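Local coordinates for protein cycloalternan-forming enzyme (Listeria monocytogenes serovar 1/2a, PDB 5F7U) that belongs to glycosyl hydrolase family 31 and is a large multidomain carbohydrate-active enzyme built around a parallel TIM barrel with beta-rich domains before and after it, at residues D258-Q262 with R734-E738; V292-G298 with Q343-V347; K717-M723 with Q739-D744; L746-P750 with V761-E765. The protein carries 1 engineered substitution. One frame throughout, in Å; residues are numbered along the deposited sequence.

Contact 1 (D258-Q262 with R734-E738); sequences DTINQ and RDLDE
Two irregular loops meet here, the one carrying I260 and N261 between strands 250-254 and 266-269 of the mutarotase-like domain, and the one carrying R734 to D737 just ahead of strand 740-742 in the C-terminal domain. The polar link is a single direct bond: N261 ND2 donates to D735 OD1 at 2.9 Å, almost straight (167° at the hydrogen). The acceptor lies in the plane of the amide and is met nearly along its own C-O direction, with amide and carboxylate only 17° from coplanar. N261 OD1 in turn accepts from the backbone N of F250 and of R263, which fixes the flip of the amide.

Beside this bond, I260 has CG1 between its backbone N and carbonyl carbon (chi1 61°), from where CD1 reaches a row of backbone carbonyls, 3.9 Å from R734 O and 4.0 Å from L736 O. Its CG1 sits 3.9 Å from D737 CB. Water 1 spans the gap at this end, accepting from I260 N at 3.0 Å and donating to D737 OD2 at 2.7 Å. K615 of helix 607-622 touches both I260 and D737. Small, part polar and part solvent-mediated, this is a surface loop-loop junction between the mutarotase-like domain and the family 31 C-terminal domain.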
loop_
_atom_site.group_PDB
_atom_site.type_symbol
_atom_site.label_atom_id
_atom_site.label_comp_id
_atom_site.label_asym_id
_atom_site.label_seq_id
_atom_site.Cartn_x
_atom_site.Cartn_y
_atom_site.Cartn_z
ATOM N N ASP A 258 -6.935 -10.622 -2.132
ATOM C CA ASP A 258 -7.408 -11.577 -3.117
ATOM C C ASP A 258 -6.997 -11.256 -4.553
ATOM O O ASP A 258 -6.610 -12.163 -5.302
ATOM C CB ASP A 258 -8.939 -11.799 -2.997
ATOM C CG ASP A 258 -9.785 -10.504 -3.053
ATOM O OD1 ASP A 258 -9.267 -9.367 -2.996
ATOM O OD2 ASP A 258 -11.037 -10.653 -3.161
ATOM N N THR A 259 -7.092 -9.978 -4.909
ATOM C CA THR A 259 -6.815 -9.502 -6.253
ATOM C C THR A 259 -6.532 -8.005 -6.197
ATOM O O THR A 259 -7.009 -7.325 -5.301
ATOM C CB THR A 259 -7.983 -9.795 -7.217
ATOM O OG1 THR A 259 -7.633 -9.349 -8.537
ATOM C CG2 THR A 259 -9.295 -9.142 -6.732
ATOM N N ILE A 260 -5.740 -7.516 -7.138
ATOM C CA ILE A 260 -5.554 -6.058 -7.269
ATOM C C ILE A 260 -6.631 -5.372 -8.125
ATOM O O ILE A 260 -6.808 -4.159 -8.056
ATOM C CB ILE A 260 -4.113 -5.661 -7.695
ATOM C CG1 ILE A 260 -3.726 -6.249 -9.054
ATOM C CG2 ILE A 260 -3.125 -6.073 -6.595
ATOM C CD1 ILE A 260 -4.028 -5.364 -10.236
ATOM N N ASN A 261 -7.321 -6.152 -8.951
ATOM C CA ASN A 261 -8.377 -5.629 -9.806
ATOM C C ASN A 261 -9.695 -6.250 -9.355
ATOM O O ASN A 261 -9.922 -7.434 -9.551
ATOM C CB ASN A 261 -8.070 -5.978 -11.266
ATOM C CG ASN A 261 -9.188 -5.588 -12.221
ATOM O OD1 ASN A 261 -10.223 -5.030 -11.826
ATOM N ND2 ASN A 261 -8.994 -5.910 -13.490
ATOM N N GLN A 262 -10.565 -5.445 -8.762
ATOM C CA GLN A 262 -11.786 -5.957 -8.136
ATOM C C GLN A 262 -12.942 -6.202 -9.100
ATOM O O GLN A 262 -14.015 -6.576 -8.663
ATOM C CB GLN A 262 -12.235 -5.018 -6.993
ATOM C CG GLN A 262 -11.223 -4.920 -5.841
ATOM C CD GLN A 262 -11.038 -6.220 -5.057
ATOM O OE1 GLN A 262 -11.949 -7.045 -4.967
ATOM N NE2 GLN A 262 -9.867 -6.395 -4.475
ATOM N N ARG A 734 -2.564 -3.799 -16.889
ATOM C CA ARG A 734 -3.837 -3.701 -16.155
ATOM C C ARG A 734 -3.952 -4.652 -14.962
ATOM O O ARG A 734 -4.470 -4.262 -13.910
ATOM C CB ARG A 734 -5.028 -3.899 -17.103
ATOM C CG ARG A 734 -5.218 -2.745 -18.092
ATOM C CD ARG A 734 -5.814 -1.547 -17.355
ATOM N NE ARG A 734 -5.981 -0.366 -18.195
ATOM C CZ ARG A 734 -7.094 -0.066 -18.862
ATOM N NH1 ARG A 734 -8.168 -0.870 -18.821
ATOM N NH2 ARG A 734 -7.145 1.062 -19.572
ATOM N N ASP A 735 -3.464 -5.882 -15.117
ATOM C CA ASP A 735 -3.726 -6.891 -14.096
ATOM C C ASP A 735 -2.471 -7.359 -13.352
ATOM O O ASP A 735 -2.550 -8.250 -12.496
ATOM C CB ASP A 735 -4.445 -8.103 -14.718
ATOM C CG ASP A 735 -5.805 -7.748 -15.320
ATOM O OD1 ASP A 735 -6.615 -7.041 -14.692
ATOM O OD2 ASP A 735 -6.083 -8.218 -16.427
ATOM N N LEU A 736 -1.332 -6.754 -13.672
ATOM C CA LEU A 736 -0.048 -7.216 -13.149
ATOM C C LEU A 736 0.029 -7.089 -11.637
ATOM O O LEU A 736 -0.213 -6.009 -11.086
ATOM C CB LEU A 736 1.098 -6.434 -13.792
ATOM C CG LEU A 736 1.200 -6.548 -15.320
ATOM C CD1 LEU A 736 2.338 -5.623 -15.763
ATOM C CD2 LEU A 736 1.455 -7.974 -15.791
ATOM N N ASP A 737 0.360 -8.202 -10.983
ATOM C CA ASP A 737 0.439 -8.213 -9.522
ATOM C C ASP A 737 1.724 -8.836 -9.001
ATOM O O ASP A 737 1.828 -9.127 -7.806
ATOM C CB ASP A 737 -0.810 -8.898 -8.932
ATOM C CG ASP A 737 -1.000 -10.313 -9.431
ATOM O OD1 ASP A 737 -0.118 -10.859 -10.156
ATOM O OD2 ASP A 737 -2.086 -10.868 -9.154
ATOM N N GLU A 738 2.706 -9.045 -9.891
ATOM C CA GLU A 738 3.987 -9.628 -9.508
ATOM C C GLU A 738 5.164 -8.752 -9.931
ATOM O O GLU A 738 6.311 -9.211 -10.038
ATOM C CB GLU A 738 4.128 -11.071 -10.031
ATOM C CG GLU A 738 2.968 -11.979 -9.638
ATOM C CD GLU A 738 3.161 -13.449 -10.010
ATOM O OE1 GLU A 738 4.196 -13.817 -10.609
ATOM O OE2 GLU A 738 2.269 -14.261 -9.646
HETATM O O HOH W 1 -4.471 -9.723 -8.685
#

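Contact 2 (V292-G298 with Q343-V347); sequences VSANKYG and QNDIV
The carbonyl oxygen of S293 is gripped by two N-H groups that come from opposite faces of its plane: Q343 NE2 reaches it across the contact at 3.0 Å, and K296 N reaches it from within the hairpin, also at 3.0 Å. The glutamine's hydrogen bond is fairly straight (157° at the hydrogen), but its donor stands well above the carbonyl plane.

Q343 can make this reach because its chain folds at chi2 (-66°), which turns the amide toward the end of the hairpin. NE2 then also lies 3.4 Å from V292 CG1, while OE1 comes within 3.3 Å of K296 CA. The lysine chain crosses the glutamine at about a right angle and runs on, extended, to a salt bridge with E729.

One helical turn further, I346 packs on the hairpin with both of its branches. CD1 lies 3.6 Å from K296 C, and CG2 rests directly on the backbone at G298 N, also 3.6 Å away, where there is no side chain to hold it off. V292 CG2 closes the apolar side, 4.2 Å from I346 CG2, with V347 alongside.

Behind the turn, S293 OG accepts from N295 N in an ST turn and is also bonded to E248. The bonds K296 N to S293 O and S293 N to Y297 O, with K296 at positive phi, define a type I turn with a G1 bulge, the 3:5 beta hairpin, here seated on the first turn of helix 343-354.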
loop_
_atom_site.group_PDB
_atom_site.type_symbol
_atom_site.label_atom_id
_atom_site.label_comp_id
_atom_site.label_asym_id
_atom_site.label_seq_id
_atom_site.Cartn_x
_atom_site.Cartn_y
_atom_site.Cartn_z
ATOM N N VAL A 292 -9.810 3.510 -7.635
ATOM C CA VAL A 292 -9.295 4.195 -8.820
ATOM C C VAL A 292 -9.530 3.298 -10.013
ATOM O O VAL A 292 -9.210 2.100 -9.955
ATOM C CB VAL A 292 -7.787 4.489 -8.668
ATOM C CG1 VAL A 292 -7.197 5.017 -9.986
ATOM C CG2 VAL A 292 -7.550 5.481 -7.534
ATOM N N SER A 293 -10.102 3.873 -11.081
ATOM C CA SER A 293 -10.295 3.135 -12.327
ATOM C C SER A 293 -9.218 3.500 -13.320
ATOM O O SER A 293 -8.821 4.664 -13.417
ATOM C CB SER A 293 -11.678 3.420 -12.908
ATOM O OG SER A 293 -11.722 3.035 -14.275
ATOM N N ALA A 294 -8.765 2.504 -14.092
ATOM C CA ALA A 294 -7.842 2.769 -15.175
ATOM C C ALA A 294 -8.476 3.596 -16.313
ATOM O O ALA A 294 -7.771 4.041 -17.216
ATOM C CB ALA A 294 -7.238 1.470 -15.679
ATOM N N ASN A 295 -9.790 3.834 -16.248
ATOM C CA ASN A 295 -10.454 4.821 -17.113
ATOM C C ASN A 295 -10.297 6.269 -16.654
ATOM O O ASN A 295 -10.987 7.165 -17.143
ATOM C CB ASN A 295 -11.922 4.444 -17.367
ATOM C CG ASN A 295 -12.035 3.270 -18.318
ATOM O OD1 ASN A 295 -11.011 2.714 -18.732
ATOM N ND2 ASN A 295 -13.248 2.865 -18.644
ATOM N N LYS A 296 -9.383 6.474 -15.700
ATOM C CA LYS A 296 -8.860 7.815 -15.344
ATOM C C LYS A 296 -9.794 8.625 -14.431
ATOM O O LYS A 296 -9.948 9.849 -14.592
ATOM C CB LYS A 296 -8.477 8.627 -16.589
ATOM C CG LYS A 296 -7.458 7.932 -17.477
ATOM C CD LYS A 296 -6.967 8.872 -18.557
ATOM C CE LYS A 296 -5.966 8.127 -19.427
ATOM N NZ LYS A 296 -5.443 8.987 -20.518
ATOM N N TYR A 297 -10.396 7.942 -13.462
ATOM C CA TYR A 297 -11.113 8.632 -12.399
ATOM C C TYR A 297 -11.018 7.787 -11.133
ATOM O O TYR A 297 -10.757 6.581 -11.189
ATOM C CB TYR A 297 -12.588 8.918 -12.785
ATOM C CG TYR A 297 -13.401 7.639 -12.856
ATOM C CD1 TYR A 297 -13.412 6.877 -14.027
ATOM C CD2 TYR A 297 -14.102 7.177 -11.749
ATOM C CE1 TYR A 297 -14.108 5.678 -14.095
ATOM C CE2 TYR A 297 -14.806 5.965 -11.794
ATOM C CZ TYR A 297 -14.808 5.240 -12.983
ATOM O OH TYR A 297 -15.471 4.053 -13.039
ATOM N N GLY A 298 -11.233 8.448 -9.998
ATOM C CA GLY A 298 -11.450 7.778 -8.727
ATOM C C GLY A 298 -12.854 8.064 -8.232
ATOM O O GLY A 298 -13.481 9.048 -8.647
ATOM N N GLN A 343 -2.949 9.260 -12.838
ATOM C CA GLN A 343 -3.563 8.404 -11.799
ATOM C C GLN A 343 -3.061 8.743 -10.408
ATOM O O GLN A 343 -3.815 8.675 -9.430
ATOM C CB GLN A 343 -3.322 6.908 -12.061
ATOM C CG GLN A 343 -3.798 6.452 -13.438
ATOM C CD GLN A 343 -5.311 6.536 -13.581
ATOM O OE1 GLN A 343 -5.855 7.533 -14.073
ATOM N NE2 GLN A 343 -5.996 5.484 -13.167
ATOM N N ASN A 344 -1.779 9.115 -10.330
ATOM C CA ASN A 344 -1.216 9.469 -9.046
ATOM C C ASN A 344 -1.747 10.789 -8.527
ATOM O O ASN A 344 -1.883 10.975 -7.308
ATOM C CB ASN A 344 0.300 9.452 -9.135
ATOM C CG ASN A 344 0.821 8.058 -9.386
ATOM O OD1 ASN A 344 0.460 7.125 -8.658
ATOM N ND2 ASN A 344 1.611 7.891 -10.448
ATOM N N ASP A 345 -2.091 11.669 -9.459
ATOM C CA ASP A 345 -2.740 12.930 -9.114
ATOM C C ASP A 345 -4.163 12.705 -8.601
ATOM O O ASP A 345 -4.635 13.462 -7.737
ATOM C CB ASP A 345 -2.759 13.873 -10.307
ATOM C CG ASP A 345 -3.042 15.300 -9.900
ATOM O OD1 ASP A 345 -2.441 15.739 -8.896
ATOM O OD2 ASP A 345 -3.854 15.956 -10.577
ATOM N N ILE A 346 -4.836 11.656 -9.097
ATOM C CA ILE A 346 -6.158 11.290 -8.566
ATOM C C ILE A 346 -6.008 10.902 -7.095
ATOM O O ILE A 346 -6.771 11.364 -6.240
ATOM C CB ILE A 346 -6.827 10.171 -9.400
ATOM C CG1 ILE A 346 -7.231 10.740 -10.776
ATOM C CG2 ILE A 346 -8.016 9.539 -8.663
ATOM C CD1 ILE A 346 -7.642 9.673 -11.791
ATOM N N VAL A 347 -4.992 10.085 -6.800
ATOM C CA VAL A 347 -4.667 9.745 -5.407
ATOM C C VAL A 347 -4.350 10.983 -4.569
ATOM O O VAL A 347 -4.843 11.102 -3.430
ATOM C CB VAL A 347 -3.561 8.663 -5.308
ATOM C CG1 VAL A 347 -3.299 8.287 -3.844
ATOM C CG2 VAL A 347 -4.030 7.439 -6.070
#

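Contact 3 (K717-M723 with Q739-D744); sequences KSMMRQM and QYMFGD
An extended start to the M720 side chain, with CG opposite the backbone N across the CA-CB bond (chi1 177°), and Y740 CG set between its backbone N and carbonyl carbon (chi1 52°) bring sulfur and ring together in a Met-aromatic contact. M720 SD stands 3.7 Å from the Y740 ring centroid and only 9° off the normal, while CG lies over the same face toward the rim.

The frame is an antiparallel strand pair at the edge of the main sheet of the C-terminal domain. R721 and M741 form a hydrogen-bonded pair, R721 N to M741 O at 2.8 Å and M741 N to R721 O at 2.9 Å; M720 and F742 are the neighbouring non-hydrogen-bonded pair, with their side chains on the other face. Past it, M719 O receives G743 N.

R721 bends back at chi3, so that its NH1 and NH2 both grip G743 O end-on, each at 2.9 Å and from one face of that carbonyl. NH2 also serves S718 O, and NH1 has a salt bridge to D726. K717 CE and M741 CB sandwich this buried guanidinium, limiting its tilt, while the bonds to G743 O and S718 O fix its rotation. Beyond its CE, K717 NZ bridges to D744 OD1 at 2.8 Å, from above the carboxylate plane.

At the far end M723 SD takes a weak bond from Q739 NE2, whose main partner is Y762 O, and water 3 accepts from M723 N at 2.8 Å and donates to Q739 O at 2.7 Å.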
loop_
_atom_site.group_PDB
_atom_site.type_symbol
_atom_site.label_atom_id
_atom_site.label_comp_id
_atom_site.label_asym_id
_atom_site.label_seq_id
_atom_site.Cartn_x
_atom_site.Cartn_y
_atom_site.Cartn_z
ATOM N N LYS A 717 1.988 10.631 -4.067
ATOM C CA LYS A 717 2.494 9.533 -4.882
ATOM C C LYS A 717 3.010 8.421 -3.972
ATOM O O LYS A 717 4.000 8.597 -3.271
ATOM C CB LYS A 717 3.611 9.999 -5.798
ATOM C CG LYS A 717 4.004 8.970 -6.844
ATOM C CD LYS A 717 4.522 9.711 -8.049
ATOM C CE LYS A 717 5.094 8.754 -9.042
ATOM N NZ LYS A 717 5.856 9.611 -9.987
ATOM N N SER A 718 2.332 7.274 -3.981
ATOM C CA SER A 718 2.765 6.165 -3.129
ATOM C C SER A 718 4.129 5.645 -3.545
ATOM O O SER A 718 4.519 5.768 -4.707
ATOM C CB SER A 718 1.728 5.038 -3.161
ATOM O OG SER A 718 0.523 5.517 -2.568
ATOM N N MET A 719 4.851 5.060 -2.586
ATOM C CA MET A 719 6.212 4.575 -2.829
ATOM C C MET A 719 6.263 3.351 -3.741
ATOM O O MET A 719 7.134 3.248 -4.612
ATOM C CB MET A 719 6.902 4.271 -1.506
ATOM C CG MET A 719 7.269 5.548 -0.762
ATOM S SD MET A 719 7.723 5.211 0.938
ATOM C CE MET A 719 9.393 4.631 0.715
ATOM N N MET A 720 5.318 2.433 -3.536
ATOM C CA MET A 720 5.277 1.206 -4.318
ATOM C C MET A 720 3.957 1.196 -5.050
ATOM O O MET A 720 2.927 1.306 -4.395
ATOM C CB MET A 720 5.360 0.009 -3.365
ATOM C CG MET A 720 5.257 -1.328 -4.069
ATOM S SD MET A 720 5.375 -2.759 -2.965
ATOM C CE MET A 720 4.010 -2.379 -1.882
ATOM N N ARG A 721 3.968 1.087 -6.385
ATOM C CA ARG A 721 2.724 1.247 -7.159
ATOM C C ARG A 721 2.515 0.144 -8.190
ATOM O O ARG A 721 3.442 -0.263 -8.879
ATOM C CB ARG A 721 2.704 2.615 -7.888
ATOM C CG ARG A 721 2.814 3.822 -6.964
ATOM C CD ARG A 721 2.854 5.185 -7.674
ATOM N NE ARG A 721 3.863 5.240 -8.748
ATOM C CZ ARG A 721 5.183 5.204 -8.559
ATOM N NH1 ARG A 721 6.011 5.242 -9.613
ATOM N NH2 ARG A 721 5.690 5.150 -7.323
ATOM N N GLN A 722 1.262 -0.276 -8.322
ATOM C CA GLN A 722 0.857 -1.251 -9.340
ATOM C C GLN A 722 1.075 -0.549 -10.702
ATOM O O GLN A 722 0.944 0.698 -10.801
ATOM C CB GLN A 722 -0.619 -1.585 -9.093
ATOM C CG GLN A 722 -1.154 -2.843 -9.792
ATOM C CD GLN A 722 -1.511 -2.568 -11.251
ATOM O OE1 GLN A 722 -1.903 -1.463 -11.595
ATOM N NE2 GLN A 722 -1.354 -3.569 -12.114
ATOM N N MET A 723 1.390 -1.323 -11.748
ATOM C CA MET A 723 1.862 -0.717 -13.009
ATOM C C MET A 723 0.878 0.249 -13.659
ATOM O O MET A 723 1.284 1.253 -14.246
ATOM C CB MET A 723 2.282 -1.791 -14.026
ATOM C CG MET A 723 3.451 -2.690 -13.603
ATOM S SD MET A 723 4.990 -1.855 -13.202
ATOM C CE MET A 723 5.333 -1.026 -14.762
ATOM N N GLN A 739 4.870 -7.474 -10.139
ATOM C CA GLN A 739 5.898 -6.449 -10.341
ATOM C C GLN A 739 5.280 -5.120 -9.953
ATOM O O GLN A 739 4.051 -5.017 -9.821
ATOM C CB GLN A 739 6.376 -6.402 -11.795
ATOM C CG GLN A 739 5.303 -5.960 -12.798
ATOM C CD GLN A 739 5.828 -6.003 -14.222
ATOM O OE1 GLN A 739 6.016 -7.070 -14.786
ATOM N NE2 GLN A 739 6.056 -4.833 -14.804
ATOM N N TYR A 740 6.115 -4.097 -9.810
ATOM C CA TYR A 740 5.610 -2.785 -9.414
ATOM C C TYR A 740 6.651 -1.720 -9.619
ATOM O O TYR A 740 7.837 -2.020 -9.853
ATOM C CB TYR A 740 5.193 -2.801 -7.932
ATOM C CG TYR A 740 6.237 -3.313 -6.970
ATOM C CD1 TYR A 740 7.226 -2.460 -6.432
ATOM C CD2 TYR A 740 6.231 -4.665 -6.565
ATOM C CE1 TYR A 740 8.176 -2.946 -5.518
ATOM C CE2 TYR A 740 7.176 -5.151 -5.653
ATOM C CZ TYR A 740 8.137 -4.286 -5.137
ATOM O OH TYR A 740 9.065 -4.773 -4.221
ATOM N N MET A 741 6.219 -0.466 -9.533
ATOM C CA MET A 741 7.161 0.655 -9.547
ATOM C C MET A 741 7.512 0.996 -8.111
ATOM O O MET A 741 6.654 0.925 -7.216
ATOM C CB MET A 741 6.559 1.893 -10.220
ATOM C CG MET A 741 6.230 1.727 -11.704
ATOM S SD MET A 741 7.652 1.303 -12.731
ATOM C CE MET A 741 8.720 2.733 -12.539
ATOM N N PHE A 742 8.768 1.365 -7.890
ATOM C CA PHE A 742 9.250 1.701 -6.552
ATOM C C PHE A 742 9.951 3.043 -6.649
ATOM O O PHE A 742 10.930 3.177 -7.394
ATOM C CB PHE A 742 10.193 0.594 -6.048
ATOM C CG PHE A 742 10.623 0.748 -4.618
ATOM C CD1 PHE A 742 9.685 0.902 -3.594
ATOM C CD2 PHE A 742 11.980 0.694 -4.294
ATOM C CE1 PHE A 742 10.091 1.032 -2.272
ATOM C CE2 PHE A 742 12.388 0.807 -2.965
ATOM C CZ PHE A 742 11.448 0.968 -1.960
ATOM N N GLY A 743 9.422 4.046 -5.934
ATOM C CA GLY A 743 9.776 5.466 -6.217
ATOM C C GLY A 743 9.335 5.814 -7.640
ATOM O O GLY A 743 8.496 5.119 -8.203
ATOM N N ASP A 744 9.910 6.861 -8.233
ATOM C CA ASP A 744 9.479 7.274 -9.590
ATOM C C ASP A 744 10.080 6.401 -10.668
ATOM O O ASP A 744 9.517 6.311 -11.757
ATOM C CB ASP A 744 9.937 8.712 -9.921
ATOM C CG ASP A 744 9.411 9.769 -8.948
ATOM O OD1 ASP A 744 8.251 9.681 -8.510
ATOM O OD2 ASP A 744 10.173 10.728 -8.647
HETATM O O HOH W 2 6.713 7.523 -11.966
HETATM O O HOH W 3 1.802 -4.038 -11.037
#

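Contact 4 (L746-P750 with V761-E765); sequences LLVAP and VYLPE
The flat group met across this contact is the peptide following Y762, reached at its oxygen: L747 CD1 lies 3.7 Å from Y762 O, which accepts a hydrogen bond from Q739 NE2. The phenol ring of Y762 itself is turned elsewhere, packing on N732 and L736 with its OH bonded to D730. At the pyrrolidine ring of P764, the same L747 methyl approaches the CD corner at 3.8 Å, the leucine pointing end-on at the proline. L763 bends its CD2 inward to within 3.9 Å of that methyl, so CD1 touches three successive residues, Y762, L763 and P764.

The other leucine branch serves V761. The two side chains slide past one another in opposite directions, and L747 CD2 meets V761 CG1 at 3.7 Å. V761 CG1 lies opposite the valine's backbone N (chi1 -174°), and CG2 faces A749 CB, again at 3.7 Å. The interface is thus wholly apolar on the side-chain level and buried.

Backbone pairing lies elsewhere for both strands: L747 bonds to F795 and V748 to Y740 within the six-stranded sheet, whereas V761 bonds to I783 in a separate two-stranded one. The short strand axes pass 9.1 Å apart at 152°, close to antiparallel. Side chains interleaving at that spacing between two different sheets are the face-to-face packing of a beta sandwich, the fold of the family 31 C-terminal domain.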
loop_
_atom_site.group_PDB
_atom_site.type_symbol
_atom_site.label_atom_id
_atom_site.label_comp_id
_atom_site.label_asym_id
_atom_site.label_seq_id
_atom_site.Cartn_x
_atom_site.Cartn_y
_atom_site.Cartn_z
ATOM N N LEU A 746 12.127 3.086 -10.513
ATOM C CA LEU A 746 12.580 1.692 -10.475
ATOM C C LEU A 746 11.419 0.776 -10.707
ATOM O O LEU A 746 10.373 0.930 -10.074
ATOM C CB LEU A 746 13.260 1.335 -9.151
ATOM C CG LEU A 746 14.550 2.095 -8.797
ATOM C CD1 LEU A 746 15.029 1.664 -7.405
ATOM C CD2 LEU A 746 15.625 1.887 -9.866
ATOM N N LEU A 747 11.604 -0.140 -11.659
ATOM C CA LEU A 747 10.632 -1.201 -11.879
ATOM C C LEU A 747 11.178 -2.452 -11.201
ATOM O O LEU A 747 12.283 -2.943 -11.543
ATOM C CB LEU A 747 10.377 -1.410 -13.376
ATOM C CG LEU A 747 9.200 -2.316 -13.818
ATOM C CD1 LEU A 747 8.951 -2.095 -15.304
ATOM C CD2 LEU A 747 9.422 -3.807 -13.546
ATOM N N VAL A 748 10.422 -2.972 -10.229
ATOM C CA VAL A 748 10.884 -4.131 -9.449
ATOM C C VAL A 748 10.005 -5.331 -9.780
ATOM O O VAL A 748 8.786 -5.225 -9.742
ATOM C CB VAL A 748 10.796 -3.859 -7.916
ATOM C CG1 VAL A 748 11.235 -5.075 -7.109
ATOM C CG2 VAL A 748 11.624 -2.643 -7.537
ATOM N N ALA A 749 10.625 -6.492 -10.020
ATOM C CA ALA A 749 9.879 -7.688 -10.375
ATOM C C ALA A 749 10.232 -8.877 -9.479
ATOM O O ALA A 749 11.058 -9.704 -9.842
ATOM C CB ALA A 749 10.088 -8.000 -11.860
ATOM N N PRO A 750 9.604 -8.964 -8.281
ATOM C CA PRO A 750 10.014 -10.058 -7.402
ATOM C C PRO A 750 9.525 -11.407 -7.924
ATOM O O PRO A 750 8.579 -11.462 -8.716
ATOM C CB PRO A 750 9.352 -9.708 -6.073
ATOM C CG PRO A 750 8.135 -8.963 -6.452
ATOM C CD PRO A 750 8.534 -8.144 -7.672
ATOM N N VAL A 761 8.851 -10.191 -17.073
ATOM C CA VAL A 761 8.744 -8.798 -16.629
ATOM C C VAL A 761 8.103 -7.999 -17.746
ATOM O O VAL A 761 8.657 -7.947 -18.856
ATOM C CB VAL A 761 10.113 -8.160 -16.295
ATOM C CG1 VAL A 761 9.905 -6.757 -15.704
ATOM C CG2 VAL A 761 10.911 -9.023 -15.317
ATOM N N TYR A 762 6.959 -7.379 -17.480
ATOM C CA TYR A 762 6.381 -6.531 -18.515
ATOM C C TYR A 762 7.063 -5.159 -18.456
ATOM O O TYR A 762 7.073 -4.515 -17.384
ATOM C CB TYR A 762 4.836 -6.372 -18.407
ATOM C CG TYR A 762 4.398 -5.361 -19.454
ATOM C CD1 TYR A 762 4.472 -5.675 -20.825
ATOM C CD2 TYR A 762 4.045 -4.051 -19.090
ATOM C CE1 TYR A 762 4.143 -4.741 -21.791
ATOM C CE2 TYR A 762 3.713 -3.102 -20.053
ATOM C CZ TYR A 762 3.782 -3.447 -21.402
ATOM O OH TYR A 762 3.470 -2.527 -22.377
ATOM N N LEU A 763 7.642 -4.727 -19.587
ATOM C CA LEU A 763 8.267 -3.416 -19.660
ATOM C C LEU A 763 7.400 -2.466 -20.460
ATOM O O LEU A 763 7.204 -2.686 -21.655
ATOM C CB LEU A 763 9.665 -3.506 -20.289
ATOM C CG LEU A 763 10.665 -4.405 -19.561
ATOM C CD1 LEU A 763 11.945 -4.460 -20.388
ATOM C CD2 LEU A 763 10.942 -3.937 -18.132
ATOM N N PRO A 764 6.889 -1.405 -19.811
ATOM C CA PRO A 764 6.162 -0.376 -20.560
ATOM C C PRO A 764 7.062 0.338 -21.558
ATOM O O PRO A 764 8.285 0.207 -21.510
ATOM C CB PRO A 764 5.726 0.613 -19.478
ATOM C CG PRO A 764 5.747 -0.176 -18.215
ATOM C CD PRO A 764 6.948 -1.078 -18.375
ATOM N N GLU A 765 6.443 1.085 -22.474
ATOM C CA GLU A 765 7.194 1.731 -23.548
ATOM C C GLU A 765 8.265 2.653 -22.944
ATOM O O GLU A 765 8.058 3.228 -21.895
ATOM C CB GLU A 765 6.248 2.451 -24.519
ATOM C CG GLU A 765 6.400 1.889 -25.930
ATOM C CD GLU A 765 5.160 1.994 -26.797
ATOM O OE1 GLU A 765 4.877 3.104 -27.305
ATOM O OE2 GLU A 765 4.488 0.947 -27.007
#

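Along the chain, contact 2 is nested within the loop that contact 1 closes; contact 3 crosses contact 1, its segments alternating with them, and contact 4 follows. Centres lie 10 to 20 Å apart. Contacts 3 and 4 are closest: strands 740-742 and 746-748 are neighbours in one sheet, joined by Y740 O and V748 N at 2.8 Å. Contact 1 touches the other three, through L736 O to Q722 NE2 in contact 3, R734 against A294 in contact 2, and L736 against Y762 in contact 4. Contact 1 directly joins the mutarotase-like and C-terminal domains, which flank the barrel in sequence; contacts 3 and 4 lie within the C-terminal domain, and contact 2 packs a helix on the mutarotase-like side.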